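Local coordinates for FAD:protein FMN transferase (Pseudomonas stutzeri ATCC 14405 = CCUG 16156, PDB 5MGY), which probably catalyses the magnesium-dependent transfer of FMN from FAD onto a threonine side chain of target proteins, and matures NosR for nitrous oxide reduction, at residues Asp59-Val62 / Glu63-Asn66; Val299-Gly303 / Gln304-Thr308. All coordinates share one frame; numbering follows the deposited sequence.

Interaction 1 (Asp59-Val62 / Glu63-Asn66); sequences DSDV and ERFN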
loop_
_atom_site.group_PDB
_atom_site.type_symbol
_atom_site.label_atom_id
_atom_site.label_comp_id
_atom_site.label_asym_id
_atom_site.label_seq_id
_atom_site.Cartn_x
_atom_site.Cartn_y
_atom_site.Cartn_z
ATOM N N ASP A 59 -15.165 -9.671 13.678
ATOM C CA ASP A 59 -15.838 -8.557 14.366
ATOM C C ASP A 59 -15.436 -7.228 13.841
ATOM O O ASP A 59 -15.683 -6.229 14.480
ATOM C CB ASP A 59 -15.656 -8.617 15.878
ATOM C CG ASP A 59 -14.239 -8.381 16.302
ATOM O OD1 ASP A 59 -14.051 -7.827 17.420
ATOM O OD2 ASP A 59 -13.328 -8.749 15.522
ATOM N N SER A 60 -14.866 -7.206 12.648
ATOM C CA SER A 60 -14.481 -5.963 12.068
ATOM C C SER A 60 -15.640 -5.233 11.440
ATOM O O SER A 60 -16.637 -5.852 11.002
ATOM C CB SER A 60 -13.357 -6.149 11.066
ATOM O OG SER A 60 -13.817 -6.741 9.900
ATOM N N ASP A 61 -15.488 -3.906 11.372
ATOM C CA ASP A 61 -16.488 -3.072 10.747
ATOM C C ASP A 61 -16.620 -3.415 9.265
ATOM O O ASP A 61 -17.710 -3.668 8.752
ATOM C CB ASP A 61 -16.180 -1.623 11.019
ATOM C CG ASP A 61 -16.294 -1.301 12.503
ATOM O OD1 ASP A 61 -17.429 -1.110 13.009
ATOM O OD2 ASP A 61 -15.260 -1.303 13.196
ATOM N N VAL A 62 -15.495 -3.512 8.583
ATOM C CA VAL A 62 -15.558 -3.859 7.187
ATOM C C VAL A 62 -16.194 -5.209 7.035
ATOM O O VAL A 62 -16.935 -5.359 6.126
ATOM C CB VAL A 62 -14.202 -3.802 6.480
ATOM C CG1 VAL A 62 -13.254 -4.834 7.022
ATOM C CG2 VAL A 62 -14.344 -4.078 5.013
ATOM N N GLU A 63 -15.966 -6.178 7.920
ATOM C CA GLU A 63 -16.663 -7.502 7.775
ATOM C C GLU A 63 -18.154 -7.477 8.048
ATOM O O GLU A 63 -18.899 -8.286 7.464
ATOM C CB GLU A 63 -16.040 -8.638 8.588
ATOM C CG GLU A 63 -14.787 -9.240 7.936
ATOM C CD GLU A 63 -15.028 -10.041 6.653
ATOM O OE1 GLU A 63 -15.537 -11.163 6.765
ATOM O OE2 GLU A 63 -14.649 -9.582 5.551
ATOM N N ARG A 64 -18.583 -6.571 8.921
ATOM C CA ARG A 64 -19.987 -6.346 9.113
ATOM C C ARG A 64 -20.624 -5.805 7.809
ATOM O O ARG A 64 -21.652 -6.311 7.371
ATOM C CB ARG A 64 -20.181 -5.391 10.282
ATOM C CG ARG A 64 -21.620 -5.255 10.743
ATOM C CD ARG A 64 -21.761 -4.256 11.859
ATOM N NE ARG A 64 -21.778 -2.859 11.357
ATOM C CZ ARG A 64 -20.845 -1.939 11.589
ATOM N NH1 ARG A 64 -19.770 -2.262 12.314
ATOM N NH2 ARG A 64 -20.989 -0.706 11.077
ATOM N N PHE A 65 -19.982 -4.803 7.194
ATOM C CA PHE A 65 -20.370 -4.293 5.847
ATOM C C PHE A 65 -20.354 -5.360 4.748
ATOM O O PHE A 65 -21.278 -5.475 3.957
ATOM C CB PHE A 65 -19.467 -3.159 5.409
ATOM C CG PHE A 65 -19.932 -2.488 4.167
ATOM C CD1 PHE A 65 -21.066 -1.697 4.195
ATOM C CD2 PHE A 65 -19.272 -2.683 2.965
ATOM C CE1 PHE A 65 -21.538 -1.105 3.056
ATOM C CE2 PHE A 65 -19.736 -2.096 1.824
ATOM C CZ PHE A 65 -20.866 -1.308 1.867
ATOM N N ASN A 66 -19.320 -6.175 4.740
ATOM C CA ASN A 66 -19.205 -7.230 3.722
ATOM C C ASN A 66 -20.269 -8.290 3.818
ATOM O O ASN A 66 -20.607 -8.879 2.818
ATOM C CB ASN A 66 -17.813 -7.905 3.751
ATOM C CG ASN A 66 -16.715 -7.000 3.274
ATOM O OD1 ASN A 66 -16.937 -5.876 2.819
ATOM N ND2 ASN A 66 -15.510 -7.470 3.432
#

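Interaction 2 (Val299-Gly303 / Gln304-Thr308); sequences VVREG and QGFVT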
loop_
_atom_site.group_PDB
_atom_site.type_symbol
_atom_site.label_atom_id
_atom_site.label_comp_id
_atom_site.label_asym_id
_atom_site.label_seq_id
_atom_site.Cartn_x
_atom_site.Cartn_y
_atom_site.Cartn_z
ATOM N N VAL A 299 10.688 -2.637 -11.991
ATOM C CA VAL A 299 11.616 -3.743 -12.177
ATOM C C VAL A 299 10.959 -4.803 -13.044
ATOM O O VAL A 299 10.122 -5.587 -12.594
ATOM C CB VAL A 299 12.117 -4.350 -10.864
ATOM C CG1 VAL A 299 13.178 -5.394 -11.136
ATOM C CG2 VAL A 299 12.772 -3.266 -10.038
ATOM N N VAL A 300 11.397 -4.823 -14.298
ATOM C CA VAL A 300 10.873 -5.691 -15.328
ATOM C C VAL A 300 11.875 -6.784 -15.596
ATOM O O VAL A 300 13.124 -6.547 -15.774
ATOM C CB VAL A 300 10.621 -4.939 -16.636
ATOM C CG1 VAL A 300 9.860 -5.843 -17.580
ATOM C CG2 VAL A 300 9.896 -3.633 -16.377
ATOM N N ARG A 301 11.295 -7.979 -15.540
ATOM C CA ARG A 301 11.966 -9.225 -15.766
ATOM C C ARG A 301 11.995 -9.429 -17.254
ATOM O O ARG A 301 10.977 -9.599 -17.902
ATOM C CB ARG A 301 11.176 -10.323 -15.100
ATOM C CG ARG A 301 11.311 -11.678 -15.721
ATOM C CD ARG A 301 12.684 -12.221 -15.534
ATOM N NE ARG A 301 12.806 -13.118 -14.392
ATOM C CZ ARG A 301 13.297 -14.369 -14.516
ATOM N NH1 ARG A 301 13.443 -15.143 -13.474
ATOM N NH2 ARG A 301 13.634 -14.883 -15.671
ATOM N N GLU A 302 13.191 -9.366 -17.783
ATOM C CA GLU A 302 13.400 -9.497 -19.213
ATOM C C GLU A 302 14.531 -10.468 -19.454
ATOM O O GLU A 302 15.587 -10.340 -18.858
ATOM C CB GLU A 302 13.686 -8.094 -19.788
ATOM C CG GLU A 302 13.873 -7.969 -21.278
ATOM C CD GLU A 302 12.603 -7.953 -22.146
ATOM O OE1 GLU A 302 11.540 -7.323 -21.888
ATOM O OE2 GLU A 302 12.706 -8.622 -23.163
ATOM N N GLY A 303 14.292 -11.451 -20.308
ATOM C CA GLY A 303 15.305 -12.422 -20.696
ATOM C C GLY A 303 16.176 -13.010 -19.595
ATOM O O GLY A 303 17.409 -12.886 -19.613
ATOM N N GLN A 304 15.533 -13.656 -18.634
ATOM C CA GLN A 304 16.240 -14.316 -17.507
ATOM C C GLN A 304 17.196 -13.360 -16.805
ATOM O O GLN A 304 18.372 -13.628 -16.624
ATOM C CB GLN A 304 16.948 -15.596 -17.936
ATOM C CG GLN A 304 15.995 -16.756 -18.104
ATOM C CD GLN A 304 16.664 -18.084 -18.287
ATOM O OE1 GLN A 304 16.007 -19.097 -18.095
ATOM N NE2 GLN A 304 17.949 -18.106 -18.687
ATOM N N GLY A 305 16.657 -12.199 -16.491
ATOM C CA GLY A 305 17.389 -11.126 -15.854
ATOM C C GLY A 305 16.404 -10.014 -15.540
ATOM O O GLY A 305 15.164 -10.181 -15.616
ATOM N N PHE A 306 16.944 -8.861 -15.140
ATOM C CA PHE A 306 16.053 -7.732 -14.880
ATOM C C PHE A 306 16.447 -6.440 -15.555
ATOM O O PHE A 306 17.621 -6.137 -15.661
ATOM C CB PHE A 306 15.928 -7.523 -13.382
ATOM C CG PHE A 306 15.222 -8.627 -12.685
ATOM C CD1 PHE A 306 13.845 -8.798 -12.815
ATOM C CD2 PHE A 306 15.911 -9.512 -11.887
ATOM C CE1 PHE A 306 13.176 -9.823 -12.169
ATOM C CE2 PHE A 306 15.236 -10.548 -11.256
ATOM C CZ PHE A 306 13.863 -10.696 -11.379
ATOM N N VAL A 307 15.458 -5.692 -16.017
ATOM C CA VAL A 307 15.695 -4.322 -16.488
ATOM C C VAL A 307 14.968 -3.356 -15.589
ATOM O O VAL A 307 13.893 -3.670 -15.131
ATOM C CB VAL A 307 15.265 -4.109 -17.946
ATOM C CG1 VAL A 307 16.179 -4.906 -18.853
ATOM C CG2 VAL A 307 13.787 -4.443 -18.183
ATOM N N THR A 308 15.519 -2.164 -15.371
ATOM C CA THR A 308 14.881 -1.133 -14.535
ATOM C C THR A 308 14.502 0.137 -15.303
ATOM O O THR A 308 15.217 0.637 -16.143
ATOM C CB THR A 308 15.758 -0.765 -13.261
ATOM O OG1 THR A 308 16.995 -0.121 -13.636
ATOM C CG2 THR A 308 16.090 -2.010 -12.398
#

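Interaction 1 (Asp59-Val62 / Glu63-Asn66)
A local contact within the first turn of the short helix 61-67 sets S60 against E63 and D61 against R64. S60 OG accepts the backbone N-H of E63 at 3.0 Å. Its chi1 of 73° places OG between the backbone N and the carbonyl carbon, facing that amide, while the hydroxyl itself donates to S54 O. The E63 CB methylene lies 3.2 Å from S60 OG. S60 is thus the N-cap residue of the helix. One residue on, D61 and R64 run side by side three positions apart. D61 OD1 receives R64 NH1 at 2.7 Å, in the guanidinium plane but on the anti side of a carboxylate turned 86° to it. Both groups have second partners: D61 OD2 pairs with K51, and R64 NE with E74. Ordinary i to i+4 helical bonds carry the backbone, F65 N to D61 O at 3.0 Å and N66 N to V62 O at 2.9 Å. On another side of the turn the V62 CG2 methyl rests 3.8 Å from N66 OD1. The N66 amide is held at both ends, OD1 by the backbone N of L153 and ND2 by E63 OE2, 3.1 Å away and above the carboxylate plane.

Interaction 2 (Val299-Gly303 / Gln304-Thr308)
G305 O is approached by two adjacent residues of the facing strand and its end: the backbone N of E302 donates to it at 3.0 Å, and the CA-H of R301 points at it with R301 CA 3.3 Å away. The E302 N-H comes from above the carbonyl plane, 48° out of it, rather than along a lone pair. This bond closes a tight beta hairpin whose central residues, G303 and Q304, both have positive phi, the left-handed backbone conformation. Beyond the turn the strands pair in antiparallel fashion. V300 and V307 make the hydrogen-bonded pair, V300 N reaching V307 O at 2.9 Å; the return bond, V307 N to V300 O, is modelled too short for its length to be trusted. R301 with F306 and V299 with T308 are the flanking non-hydrogen-bonded pairs. On their face, F306 has CG beside its backbone N (chi1 -67°), which turns the ring toward the neighbouring strand: F306 CE1 meets R301 CB at 3.6 Å and F306 CD1 meets V299 CG1 at 3.9 Å. R301 bends at chi2 and chi3, so that CD lies beside G305 O and the guanidinium, 80° to the ring, passes F306 toward the poorly ordered Q304; R301 also touches Y233. An alanine here would keep the CB contact with the ring, but would probably leave G305 O without the cover of the arginine's CD. The other face carries V300 CB against V307 CG2 at 3.6 Å. Strand 295-301 lies between 257-264, where V299 bonds to the backbone of A258 and A259, and the outermost strand 306-310, while Y230 meets the F306 ring edge-to-face and P206 touches V299 and F306.

Interactions 1 and 2 lie on opposite sides of the chain's centre, about 40 Å apart between centres and about 30 Å between nearest atoms, and do not touch. In interaction 1 the V62 side chain is about 12 Å from that of S157, which binds magnesium with D271 and T275; that is too far for direct contact. Its helix also adjoins the region of the C73-C146 disulfide, since F65 makes a cation-pi contact with K147. Interaction 2 lies away from the metal site, at the tip of a hairpin on the edge of the large antiparallel sheet. Along the chain, helix 267-292, carrying D271 and T275, directly precedes the hairpin's first strand.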